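Side-chain contacts in VWFA domain-containing protein (Alicyclobacillus acidocaldarius subsp. acidocaldarius, PDB 3RAG), which is of unknown function but probably binds a metal ion through a von Willebrand factor A-type domain, as in related adhesion and protein-interaction modules: residues A[12-17]-A[81-86]; A[44-49]-A[145-150]; A[139-144]-A[156-161]; A[172-177]-A[195-200]. One frame throughout, in Å; residues are numbered along the deposited sequence.

Contact 1: A[12-17]-A[81-86]; sequences QILVIT and ATAQMM
Leu14 spreads its two methyl groups over the inner side of helix 79-106, CD1 against the methyl of Met86 and CD2 against the CB of Ala83. The contact belongs to the hydrophobic core of a Rossmann-like α/β fold, that of von Willebrand A domains, in which helices pack on a central, mostly parallel sheet; here the inner strand 10-17 meets the long helix 79-106. The leucine has CG anti to the backbone N (chi1 170°), which turns CG toward the helix; with chi2 at 65° the methyls part, and one residue serves two positions of the helix. Leu161 of helix 151-165 also touches Leu14 and Ala83, so Leu14 lies between side chains of two helices.

Met86, a selenomethionine, reaches across at about a right angle to Leu14. It runs out extended as far as SE and is then modelled folding back, CE nearly eclipsing CB (chi3 5°), though the end of the chain is uncertain. In the modelled position CE of Met86 is 3.5 Å from CD1 of Leu14, a value as imprecise as the placing of CE itself. Asn42 and Ile44 of strand 40-46 flank the same chain. The firmer half of the contact is at Ala83, whose single methyl lies between backbones with the CA atoms of Leu14 and Ala83 8.1 Å apart; there CD2 of Leu14 stands 4.0 Å from CB of Ala83.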
loop_
_atom_site.group_PDB
_atom_site.type_symbol
_atom_site.label_atom_id
_atom_site.label_comp_id
_atom_site.label_asym_id
_atom_site.label_seq_id
_atom_site.Cartn_x
_atom_site.Cartn_y
_atom_site.Cartn_z
ATOM N N GLN A 12 4.760 -1.976 1.642
ATOM C CA GLN A 12 3.822 -0.927 1.293
ATOM C C GLN A 12 2.561 -1.055 2.104
ATOM O O GLN A 12 2.161 -2.154 2.475
ATOM C CB GLN A 12 3.456 -0.981 -0.195
ATOM C CG GLN A 12 4.609 -0.530 -1.116
ATOM C CD GLN A 12 4.176 -0.422 -2.570
ATOM O OE1 GLN A 12 3.005 -0.645 -2.904
ATOM N NE2 GLN A 12 5.122 -0.085 -3.442
ATOM N N ILE A 13 1.952 0.088 2.371
ATOM C CA ILE A 13 0.637 0.136 2.993
ATOM C C ILE A 13 -0.263 0.817 1.974
ATOM O O ILE A 13 0.055 1.908 1.496
ATOM C CB ILE A 13 0.664 0.995 4.279
ATOM C CG1 ILE A 13 1.590 0.360 5.341
ATOM C CG2 ILE A 13 -0.771 1.215 4.804
ATOM C CD1 ILE A 13 1.897 1.286 6.555
ATOM N N LEU A 14 -1.375 0.178 1.620
ATOM C CA LEU A 14 -2.292 0.778 0.654
ATOM C C LEU A 14 -3.593 1.107 1.377
ATOM O O LEU A 14 -4.311 0.218 1.817
ATOM C CB LEU A 14 -2.570 -0.205 -0.498
ATOM C CG LEU A 14 -3.706 0.234 -1.425
ATOM C CD1 LEU A 14 -3.321 1.522 -2.158
ATOM C CD2 LEU A 14 -4.020 -0.878 -2.435
ATOM N N VAL A 15 -3.909 2.390 1.501
ATOM C CA VAL A 15 -5.130 2.784 2.190
ATOM C C VAL A 15 -6.203 3.045 1.135
ATOM O O VAL A 15 -5.965 3.805 0.197
ATOM C CB VAL A 15 -4.903 4.080 2.978
ATOM C CG1 VAL A 15 -6.206 4.511 3.672
ATOM C CG2 VAL A 15 -3.761 3.872 4.007
ATOM N N ILE A 16 -7.376 2.441 1.307
ATOM C CA ILE A 16 -8.510 2.672 0.411
ATOM C C ILE A 16 -9.640 3.280 1.237
ATOM O O ILE A 16 -10.110 2.666 2.217
ATOM C CB ILE A 16 -8.959 1.370 -0.292
ATOM C CG1 ILE A 16 -7.775 0.785 -1.094
ATOM C CG2 ILE A 16 -10.159 1.661 -1.192
ATOM C CD1 ILE A 16 -8.063 -0.558 -1.792
ATOM N N THR A 17 -10.090 4.475 0.867
ATOM C CA THR A 17 -10.899 5.247 1.801
ATOM C C THR A 17 -11.876 6.149 1.061
ATOM O O THR A 17 -11.639 6.498 -0.101
ATOM C CB THR A 17 -9.946 6.092 2.729
ATOM O OG1 THR A 17 -10.694 6.770 3.735
ATOM C CG2 THR A 17 -9.159 7.159 1.894
ATOM N N ALA A 81 -7.794 -1.498 -11.096
ATOM C CA ALA A 81 -6.745 -1.082 -12.009
ATOM C C ALA A 81 -5.836 -0.024 -11.379
ATOM O O ALA A 81 -4.617 -0.040 -11.564
ATOM C CB ALA A 81 -7.366 -0.565 -13.317
ATOM N N THR A 82 -6.431 0.892 -10.626
ATOM C CA THR A 82 -5.648 1.960 -10.018
ATOM C C THR A 82 -4.680 1.420 -8.965
ATOM O O THR A 82 -3.517 1.838 -8.918
ATOM C CB THR A 82 -6.582 3.010 -9.404
ATOM O OG1 THR A 82 -7.365 3.584 -10.457
ATOM C CG2 THR A 82 -5.796 4.105 -8.717
ATOM N N ALA A 83 -5.176 0.515 -8.121
ATOM C CA ALA A 83 -4.348 -0.118 -7.090
ATOM C C ALA A 83 -3.161 -0.865 -7.711
ATOM O O ALA A 83 -2.036 -0.772 -7.234
ATOM C CB ALA A 83 -5.187 -1.079 -6.236
ATOM N N GLN A 84 -3.421 -1.593 -8.787
ATOM C CA GLN A 84 -2.351 -2.314 -9.469
ATOM C C GLN A 84 -1.318 -1.334 -10.046
ATOM O O GLN A 84 -0.111 -1.509 -9.837
ATOM C CB GLN A 84 -2.924 -3.238 -10.550
ATOM C CG GLN A 84 -3.849 -4.311 -10.022
ATOM C CD GLN A 84 -4.519 -5.104 -11.125
ATOM O OE1 GLN A 84 -3.951 -5.294 -12.194
ATOM N NE2 GLN A 84 -5.737 -5.572 -10.866
HETATM N N MSE A 85 -1.772 -0.282 -10.737
HETATM C CA MSE A 85 -0.837 0.697 -11.289
HETATM C C MSE A 85 0.014 1.348 -10.209
HETATM O O MSE A 85 1.226 1.519 -10.393
HETATM C CB MSE A 85 -1.554 1.807 -12.089
HETATM C CG MSE A 85 -0.639 2.957 -12.581
HETATM SE SE MSE A 85 -0.294 4.355 -11.445
HETATM C CE MSE A 85 -1.904 5.143 -11.343
HETATM N N MSE A 86 -0.611 1.761 -9.107
HETATM C CA MSE A 86 0.130 2.530 -8.112
HETATM C C MSE A 86 1.177 1.644 -7.463
HETATM O O MSE A 86 2.299 2.100 -7.201
HETATM C CB MSE A 86 -0.794 3.103 -7.020
HETATM C CG MSE A 86 -1.748 4.206 -7.480
HETATM SE SE MSE A 86 -3.025 4.573 -6.187
HETATM C CE MSE A 86 -2.524 3.584 -4.918
#

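Contact 2: A[44-49]-A[145-150]; sequences IGIVGR and ASMRDK. With NA (sodium ion), chain C.
This is a partly buried, mainly apolar contact at the C-terminal ends of the parallel strands, where Ile46, at the end of strand 40-46, meets Met147 and Lys150 in the metal-binding loop before helix 151-165. Ile46 uses both branches: CD1 lies 4.0 Å from the CE methyl of the selenomethionine Met147, the two side chains crossing at about a right angle, while CG2 rests 4.0 Å from CD of Lys150, which runs past it in the opposite direction. Bends at chi2 (-71°) and chi3 (-62°) turn the Met147 methyl to Ile46 CD1. Farther along, Lys150 CE passes 4.1 Å from CA of Gly48, close enough that a side chain there would be crowded.

The lysine's polar end is gripped from several sides. NZ donates to Ser146 O (3.2 Å) from above the carbonyl plane, bonds to a water that also accepts from Arg49 N, and forms a salt bridge with Asp18. Ser146 OG and Asp18 both bind the sodium ion, so Lys150 sits in its second shell. A methionine in its place would probably leave Asp18 without this salt-bridge partner and the Ser146 carbonyl without this donor. Val154 of helix 151-165 touches both Ile46 and Met147, while Ile79 of helix 79-106 packs on Ile46.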
loop_
_atom_site.group_PDB
_atom_site.type_symbol
_atom_site.label_atom_id
_atom_site.label_comp_id
_atom_site.label_asym_id
_atom_site.label_seq_id
_atom_site.Cartn_x
_atom_site.Cartn_y
_atom_site.Cartn_z
ATOM N N ILE A 44 -5.758 5.476 -2.036
ATOM C CA ILE A 44 -6.806 5.635 -3.038
ATOM C C ILE A 44 -8.025 6.253 -2.372
ATOM O O ILE A 44 -8.597 5.683 -1.426
ATOM C CB ILE A 44 -7.202 4.281 -3.661
ATOM C CG1 ILE A 44 -6.034 3.725 -4.486
ATOM C CG2 ILE A 44 -8.480 4.427 -4.496
ATOM C CD1 ILE A 44 -6.259 2.284 -5.027
ATOM N N GLY A 45 -8.429 7.420 -2.870
ATOM C CA GLY A 45 -9.663 8.058 -2.412
ATOM C C GLY A 45 -10.760 7.687 -3.414
ATOM O O GLY A 45 -10.505 7.582 -4.606
ATOM N N ILE A 46 -11.975 7.471 -2.929
ATOM C CA ILE A 46 -13.053 7.022 -3.801
ATOM C C ILE A 46 -14.029 8.153 -4.093
ATOM O O ILE A 46 -14.528 8.817 -3.178
ATOM C CB ILE A 46 -13.831 5.835 -3.159
ATOM C CG1 ILE A 46 -12.881 4.679 -2.798
ATOM C CG2 ILE A 46 -14.921 5.354 -4.119
ATOM C CD1 ILE A 46 -13.573 3.572 -1.953
ATOM N N VAL A 47 -14.292 8.393 -5.377
ATOM C CA VAL A 47 -15.357 9.309 -5.777
ATOM C C VAL A 47 -16.717 8.579 -5.641
ATOM O O VAL A 47 -16.977 7.610 -6.358
ATOM C CB VAL A 47 -15.202 9.742 -7.234
ATOM C CG1 VAL A 47 -16.330 10.726 -7.651
ATOM C CG2 VAL A 47 -13.797 10.348 -7.496
ATOM N N GLY A 48 -17.555 9.033 -4.723
ATOM C CA GLY A 48 -18.898 8.495 -4.533
ATOM C C GLY A 48 -19.937 9.298 -5.305
ATOM O O GLY A 48 -19.715 9.626 -6.471
ATOM N N ARG A 49 -21.062 9.617 -4.665
ATOM C CA ARG A 49 -22.128 10.409 -5.297
ATOM C C ARG A 49 -22.821 11.299 -4.255
ATOM O O ARG A 49 -22.622 11.120 -3.055
ATOM C CB ARG A 49 -23.156 9.494 -5.967
ATOM C CG ARG A 49 -22.585 8.530 -7.018
ATOM C CD ARG A 49 -22.053 9.261 -8.253
ATOM N NE ARG A 49 -23.008 10.243 -8.770
ATOM C CZ ARG A 49 -23.901 10.006 -9.728
ATOM N NH1 ARG A 49 -23.976 8.811 -10.297
ATOM N NH2 ARG A 49 -24.724 10.971 -10.116
ATOM N N ALA A 145 -19.299 4.101 8.186
ATOM C CA ALA A 145 -20.679 3.907 7.743
ATOM C C ALA A 145 -20.892 4.294 6.283
ATOM O O ALA A 145 -21.614 3.619 5.557
ATOM C CB ALA A 145 -21.662 4.674 8.664
ATOM N N SER A 146 -20.262 5.372 5.839
ATOM C CA SER A 146 -20.511 5.824 4.473
ATOM C C SER A 146 -19.922 4.880 3.426
ATOM O O SER A 146 -20.214 5.013 2.244
ATOM C CB SER A 146 -19.976 7.227 4.256
ATOM O OG SER A 146 -18.567 7.181 4.280
HETATM N N MSE A 147 -19.106 3.919 3.855
HETATM C CA MSE A 147 -18.470 2.989 2.904
HETATM C C MSE A 147 -19.419 1.865 2.456
HETATM O O MSE A 147 -19.055 1.051 1.605
HETATM C CB MSE A 147 -17.206 2.343 3.511
HETATM C CG MSE A 147 -15.921 3.217 3.447
HETATM SE SE MSE A 147 -15.162 3.457 1.784
HETATM C CE MSE A 147 -14.751 1.757 1.373
ATOM N N ARG A 148 -20.628 1.823 3.021
ATOM C CA ARG A 148 -21.475 0.629 2.875
ATOM C C ARG A 148 -21.671 0.228 1.412
ATOM O O ARG A 148 -21.577 -0.944 1.058
ATOM C CB ARG A 148 -22.837 0.828 3.564
ATOM C CG ARG A 148 -23.617 -0.479 3.741
ATOM C CD ARG A 148 -24.788 -0.287 4.721
ATOM N NE ARG A 148 -24.309 -0.096 6.098
ATOM C CZ ARG A 148 -24.548 0.984 6.837
ATOM N NH1 ARG A 148 -25.258 1.991 6.350
ATOM N NH2 ARG A 148 -24.074 1.057 8.078
ATOM N N ASP A 149 -21.909 1.204 0.553
ATOM C CA ASP A 149 -22.193 0.871 -0.838
ATOM C C ASP A 149 -20.949 0.719 -1.708
ATOM O O ASP A 149 -21.052 0.387 -2.873
ATOM C CB ASP A 149 -23.075 1.920 -1.459
ATOM C CG ASP A 149 -24.502 1.805 -1.000
ATOM O OD1 ASP A 149 -24.968 0.672 -0.691
ATOM O OD2 ASP A 149 -25.138 2.865 -0.944
ATOM N N LYS A 150 -19.781 0.996 -1.142
ATOM C CA LYS A 150 -18.537 0.878 -1.896
ATOM C C LYS A 150 -17.881 -0.436 -1.564
ATOM O O LYS A 150 -17.071 -0.939 -2.328
ATOM C CB LYS A 150 -17.602 2.032 -1.535
ATOM C CG LYS A 150 -18.236 3.398 -1.893
ATOM C CD LYS A 150 -17.537 4.572 -1.237
ATOM C CE LYS A 150 -18.324 5.858 -1.479
ATOM N NZ LYS A 150 -18.884 6.462 -0.228
HETATM NA NA NA C . -16.282 7.694 5.296
HETATM O O HOH W 1 -20.733 8.549 -1.775
HETATM O O HOH W 2 -13.821 7.722 5.744
HETATM O O HOH W 3 -16.327 10.377 6.266
#

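Contact 3: A[139-144]-A[156-161]; sequences VCLDTS and EAVRDL. With NA (sodium ion), chain C.
The metal ion-dependent adhesion site (MIDAS) of the von Willebrand A fold is recognisable in the Asp-Thr-Ser-Ala-Ser sequence beginning at Asp142, and this contact packs the strand that leads into it on helix 151-165. Beneath the site, Val158 of that helix rests its CG2 methyl over the neighbouring methyls of Val139 and Leu141, which project from the same face of strand 135-142. That methyl is 4.1 Å from Val139 CG1 and 4.0 Å from Leu141 CD2, with Leu141 CD1 also nearby. It is the valine branch anti to the carbonyl carbon that reaches the strand, so a single methyl touches both residues.

At the strand's end Asp142 closes an Asx turn. Its OD1 takes two bonds from Ser144: the backbone N approaches nearly along the C-O axis in an almost straight bond (2.9 Å, 168°), and OG approaches on the syn side (2.9 Å). Holding the hydroxyl this way orients Ser144 OG toward the sodium ion, which it binds at 2.6 Å; Ser146 and Asp18 complete the protein ligands. Asp142 is itself second-shell, with OD2 4.1 Å from the sodium and bonded to Thr17 OG1 and Asp18 N. An alanine here would remove both carboxylate oxygens and would probably leave the Ser144 hydroxyl free to turn away from the metal.

Strand 135-142, helix 151-165 and strand 172-179 form a beta-alpha-beta unit; strand 135-142 runs between strands 10-17 and 172-179, and helix 79-106 packs beside helix 151-165 through Ala157 and Leu161.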
loop_
_atom_site.group_PDB
_atom_site.type_symbol
_atom_site.label_atom_id
_atom_site.label_comp_id
_atom_site.label_asym_id
_atom_site.label_seq_id
_atom_site.Cartn_x
_atom_site.Cartn_y
_atom_site.Cartn_z
ATOM N N VAL A 139 -3.134 -3.994 3.130
ATOM C CA VAL A 139 -4.213 -3.199 2.554
ATOM C C VAL A 139 -5.115 -2.769 3.727
ATOM O O VAL A 139 -5.614 -3.637 4.464
ATOM C CB VAL A 139 -5.022 -4.045 1.550
ATOM C CG1 VAL A 139 -6.154 -3.214 0.967
ATOM C CG2 VAL A 139 -4.106 -4.585 0.423
ATOM N N CYS A 140 -5.287 -1.452 3.922
ATOM C CA CYS A 140 -6.098 -0.895 5.023
ATOM C C CYS A 140 -7.390 -0.406 4.424
ATOM O O CYS A 140 -7.369 0.508 3.608
ATOM C CB CYS A 140 -5.433 0.322 5.684
ATOM S SG CYS A 140 -3.837 -0.045 6.384
ATOM N N LEU A 141 -8.499 -1.022 4.812
ATOM C CA LEU A 141 -9.792 -0.742 4.203
ATOM C C LEU A 141 -10.696 0.008 5.176
ATOM O O LEU A 141 -11.032 -0.484 6.270
ATOM C CB LEU A 141 -10.473 -2.064 3.781
ATOM C CG LEU A 141 -9.648 -2.914 2.824
ATOM C CD1 LEU A 141 -10.388 -4.210 2.471
ATOM C CD2 LEU A 141 -9.420 -2.068 1.538
ATOM N N ASP A 142 -11.098 1.195 4.742
ATOM C CA ASP A 142 -12.030 2.064 5.458
ATOM C C ASP A 142 -13.357 1.327 5.484
ATOM O O ASP A 142 -13.840 0.898 4.431
ATOM C CB ASP A 142 -12.139 3.328 4.607
ATOM C CG ASP A 142 -12.983 4.435 5.222
ATOM O OD1 ASP A 142 -13.855 4.183 6.078
ATOM O OD2 ASP A 142 -12.779 5.595 4.768
ATOM N N THR A 143 -13.934 1.153 6.674
ATOM C CA THR A 143 -15.258 0.555 6.787
ATOM C C THR A 143 -16.165 1.455 7.610
ATOM O O THR A 143 -17.048 0.985 8.304
ATOM C CB THR A 143 -15.217 -0.887 7.394
ATOM O OG1 THR A 143 -14.737 -0.847 8.748
ATOM C CG2 THR A 143 -14.347 -1.796 6.555
ATOM N N SER A 144 -15.985 2.770 7.497
ATOM C CA SER A 144 -16.904 3.678 8.165
ATOM C C SER A 144 -18.285 3.536 7.535
ATOM O O SER A 144 -18.432 2.931 6.472
ATOM C CB SER A 144 -16.413 5.115 8.038
ATOM O OG SER A 144 -16.326 5.469 6.681
ATOM N N GLU A 156 -13.995 -6.900 -4.254
ATOM C CA GLU A 156 -13.574 -7.480 -5.539
ATOM C C GLU A 156 -12.213 -6.932 -5.988
ATOM O O GLU A 156 -11.371 -7.668 -6.534
ATOM C CB GLU A 156 -14.617 -7.214 -6.621
ATOM C CG GLU A 156 -16.001 -7.694 -6.278
ATOM C CD GLU A 156 -16.478 -8.801 -7.193
ATOM O OE1 GLU A 156 -15.653 -9.679 -7.546
ATOM O OE2 GLU A 156 -17.676 -8.791 -7.558
ATOM N N ALA A 157 -12.013 -5.635 -5.773
ATOM C CA ALA A 157 -10.775 -4.964 -6.169
ATOM C C ALA A 157 -9.576 -5.523 -5.417
ATOM O O ALA A 157 -8.484 -5.681 -5.982
ATOM C CB ALA A 157 -10.883 -3.437 -5.930
ATOM N N VAL A 158 -9.767 -5.793 -4.133
ATOM C CA VAL A 158 -8.673 -6.300 -3.324
ATOM C C VAL A 158 -8.318 -7.721 -3.742
ATOM O O VAL A 158 -7.146 -8.089 -3.830
ATOM C CB VAL A 158 -9.024 -6.236 -1.832
ATOM C CG1 VAL A 158 -7.993 -6.964 -1.005
ATOM C CG2 VAL A 158 -9.123 -4.750 -1.407
ATOM N N ARG A 159 -9.343 -8.523 -4.004
ATOM C CA ARG A 159 -9.121 -9.865 -4.513
ATOM C C ARG A 159 -8.343 -9.794 -5.831
ATOM O O ARG A 159 -7.372 -10.521 -6.028
ATOM C CB ARG A 159 -10.461 -10.592 -4.692
ATOM C CG ARG A 159 -10.327 -11.964 -5.356
ATOM C CD ARG A 159 -11.684 -12.571 -5.669
ATOM N NE ARG A 159 -11.545 -13.895 -6.274
ATOM C CZ ARG A 159 -11.448 -14.108 -7.584
ATOM N NH1 ARG A 159 -11.481 -13.082 -8.430
ATOM N NH2 ARG A 159 -11.318 -15.345 -8.049
ATOM N N ASP A 160 -8.766 -8.913 -6.725
ATOM C CA ASP A 160 -8.114 -8.785 -8.036
ATOM C C ASP A 160 -6.671 -8.297 -7.913
ATOM O O ASP A 160 -5.793 -8.711 -8.672
ATOM C CB ASP A 160 -8.897 -7.820 -8.921
ATOM C CG ASP A 160 -10.171 -8.423 -9.454
ATOM O OD1 ASP A 160 -10.404 -9.630 -9.226
ATOM O OD2 ASP A 160 -10.934 -7.688 -10.116
ATOM N N LEU A 161 -6.424 -7.413 -6.956
ATOM C CA LEU A 161 -5.077 -6.896 -6.758
ATOM C C LEU A 161 -4.153 -8.038 -6.382
ATOM O O LEU A 161 -3.074 -8.203 -6.958
ATOM C CB LEU A 161 -5.067 -5.808 -5.676
ATOM C CG LEU A 161 -3.717 -5.258 -5.201
ATOM C CD1 LEU A 161 -2.960 -4.577 -6.344
ATOM C CD2 LEU A 161 -3.982 -4.238 -4.077
HETATM NA NA NA C . -16.282 7.694 5.296
HETATM O O HOH W 2 -13.821 7.722 5.744
HETATM O O HOH W 3 -16.327 10.377 6.266
#

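Contact 4: A[172-177]-A[195-200]; sequences LAVSVI and SEVNVA
Val174 and Val197 meet at a slant, each offering a single methyl: Val174 CG1 lies 4.1 Å from Val197 CG2. On Val174 that methyl sits between the backbone N and the carbonyl carbon (chi1 60°), which turns it toward Glu196 and Val197, and it also rests 4.0 Å from Glu196 O. Val197 reaches the strand with the branch anti to its own carbonyl carbon, and the same side chain touches Val158 and Ala162 of helix 151-165.

Strands 172-179 and 188-194 form an antiparallel β-hairpin at one edge of the vWA-type sheet, and residues 195-198 run alongside strand 172-179, drawing away from it, into helix 199-205. Asn198 is the N-cap of that helix, its OD1 accepting from Ala201 N. Glu196 turns outward to a salt bridge with Lys166.

Near the start of the strand the contact becomes one of side chain against backbone. Leu172 directs CD2 to within 3.8 Å of Ser195 O, an oxygen buried here with no polar partner in the model. In return Ser195 CA makes a CA-H...O contact with Leu172 O at 3.4 Å, the angle at the hydrogen being 145°, while its CB lies 3.8 Å from the same oxygen.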
loop_
_atom_site.group_PDB
_atom_site.type_symbol
_atom_site.label_atom_id
_atom_site.label_comp_id
_atom_site.label_asym_id
_atom_site.label_seq_id
_atom_site.Cartn_x
_atom_site.Cartn_y
_atom_site.Cartn_z
ATOM N N LEU A 172 4.735 -13.021 -2.468
ATOM C CA LEU A 172 3.751 -12.053 -2.045
ATOM C C LEU A 172 3.274 -12.374 -0.633
ATOM O O LEU A 172 2.889 -13.513 -0.337
ATOM C CB LEU A 172 2.549 -12.090 -2.984
ATOM C CG LEU A 172 1.384 -11.198 -2.589
ATOM C CD1 LEU A 172 1.789 -9.714 -2.630
ATOM C CD2 LEU A 172 0.200 -11.459 -3.499
ATOM N N ALA A 173 3.286 -11.367 0.234
ATOM C CA ALA A 173 2.687 -11.501 1.554
ATOM C C ALA A 173 1.719 -10.337 1.711
ATOM O O ALA A 173 2.142 -9.195 1.782
ATOM C CB ALA A 173 3.758 -11.464 2.651
ATOM N N VAL A 174 0.430 -10.635 1.712
ATOM C CA VAL A 174 -0.586 -9.585 1.847
ATOM C C VAL A 174 -1.388 -9.798 3.118
ATOM O O VAL A 174 -1.847 -10.917 3.425
ATOM C CB VAL A 174 -1.520 -9.531 0.603
ATOM C CG1 VAL A 174 -2.236 -10.860 0.419
ATOM C CG2 VAL A 174 -2.536 -8.393 0.714
ATOM N N SER A 175 -1.572 -8.716 3.868
ATOM C CA SER A 175 -2.447 -8.747 5.040
ATOM C C SER A 175 -3.513 -7.684 4.811
ATOM O O SER A 175 -3.281 -6.710 4.079
ATOM C CB SER A 175 -1.633 -8.410 6.294
ATOM O OG SER A 175 -2.473 -8.288 7.430
ATOM N N VAL A 176 -4.683 -7.861 5.418
ATOM C CA VAL A 176 -5.740 -6.878 5.249
ATOM C C VAL A 176 -6.229 -6.447 6.624
ATOM O O VAL A 176 -6.431 -7.275 7.531
ATOM C CB VAL A 176 -6.935 -7.481 4.450
ATOM C CG1 VAL A 176 -8.091 -6.476 4.347
ATOM C CG2 VAL A 176 -6.468 -7.997 3.065
ATOM N N ILE A 177 -6.376 -5.141 6.801
ATOM C CA ILE A 177 -7.040 -4.662 7.989
ATOM C C ILE A 177 -8.162 -3.727 7.620
ATOM O O ILE A 177 -8.158 -3.118 6.544
ATOM C CB ILE A 177 -6.084 -3.973 8.977
ATOM C CG1 ILE A 177 -5.520 -2.711 8.402
ATOM C CG2 ILE A 177 -4.924 -4.875 9.360
ATOM C CD1 ILE A 177 -4.435 -2.133 9.320
ATOM N N SER A 195 -0.193 -15.510 0.967
ATOM C CA SER A 195 0.013 -15.328 -0.460
ATOM C C SER A 195 -1.311 -15.088 -1.188
ATOM O O SER A 195 -1.315 -14.772 -2.365
ATOM C CB SER A 195 0.703 -16.559 -1.057
ATOM O OG SER A 195 -0.005 -17.717 -0.668
ATOM N N GLU A 196 -2.431 -15.279 -0.499
ATOM C CA GLU A 196 -3.734 -15.028 -1.107
ATOM C C GLU A 196 -4.656 -14.207 -0.215
ATOM O O GLU A 196 -4.447 -14.101 0.986
ATOM C CB GLU A 196 -4.429 -16.338 -1.492
ATOM C CG GLU A 196 -3.785 -17.040 -2.678
ATOM C CD GLU A 196 -4.758 -17.926 -3.428
ATOM O OE1 GLU A 196 -5.449 -17.420 -4.344
ATOM O OE2 GLU A 196 -4.836 -19.128 -3.093
ATOM N N VAL A 197 -5.680 -13.638 -0.827
ATOM C CA VAL A 197 -6.710 -12.914 -0.096
ATOM C C VAL A 197 -7.877 -13.853 0.181
ATOM O O VAL A 197 -8.378 -14.496 -0.738
ATOM C CB VAL A 197 -7.189 -11.702 -0.906
ATOM C CG1 VAL A 197 -8.563 -11.227 -0.404
ATOM C CG2 VAL A 197 -6.162 -10.600 -0.814
ATOM N N ASN A 198 -8.282 -13.939 1.451
ATOM C CA ASN A 198 -9.374 -14.809 1.896
ATOM C C ASN A 198 -10.706 -14.097 1.677
ATOM O O ASN A 198 -11.055 -13.186 2.427
ATOM C CB ASN A 198 -9.190 -15.099 3.389
ATOM C CG ASN A 198 -10.270 -16.016 3.966
ATOM O OD1 ASN A 198 -11.385 -16.098 3.455
ATOM N ND2 ASN A 198 -9.934 -16.694 5.061
ATOM N N VAL A 199 -11.447 -14.472 0.644
ATOM C CA VAL A 199 -12.623 -13.673 0.313
ATOM C C VAL A 199 -13.744 -13.809 1.335
ATOM O O VAL A 199 -14.446 -12.835 1.599
ATOM C CB VAL A 199 -13.118 -13.851 -1.161
ATOM C CG1 VAL A 199 -12.142 -14.688 -1.977
ATOM C CG2 VAL A 199 -14.521 -14.418 -1.202
ATOM N N ALA A 200 -13.896 -14.993 1.938
ATOM C CA ALA A 200 -14.898 -15.176 2.978
ATOM C C ALA A 200 -14.615 -14.240 4.135
ATOM O O ALA A 200 -15.535 -13.708 4.743
ATOM C CB ALA A 200 -14.927 -16.631 3.481
#

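Overall arrangement
All four contacts reach one sheet. Contacts 1 and 3, with centres 9 Å apart, stand on the neighbouring strands 10-17 and 135-142, and Leu14 CD2 meets Leu161 CD2 at 3.7 Å where helix 151-165 packs on strand 10-17. Contacts 2 and 3 share the sodium ion, one supplying Ser146 and the other Ser144; Met147 CG packs 3.3 Å from Asp142 O. Contact 1 reaches the metal region through Thr17 OG1, 2.6 Å from Asp142 OD2. Contact 4 joins contact 3 through backbone pairing, Leu141 N to Ile177 O at 2.7 Å, yet its centre lies about 21 Å from that of contact 2, on a part of the sheet remote from the ion.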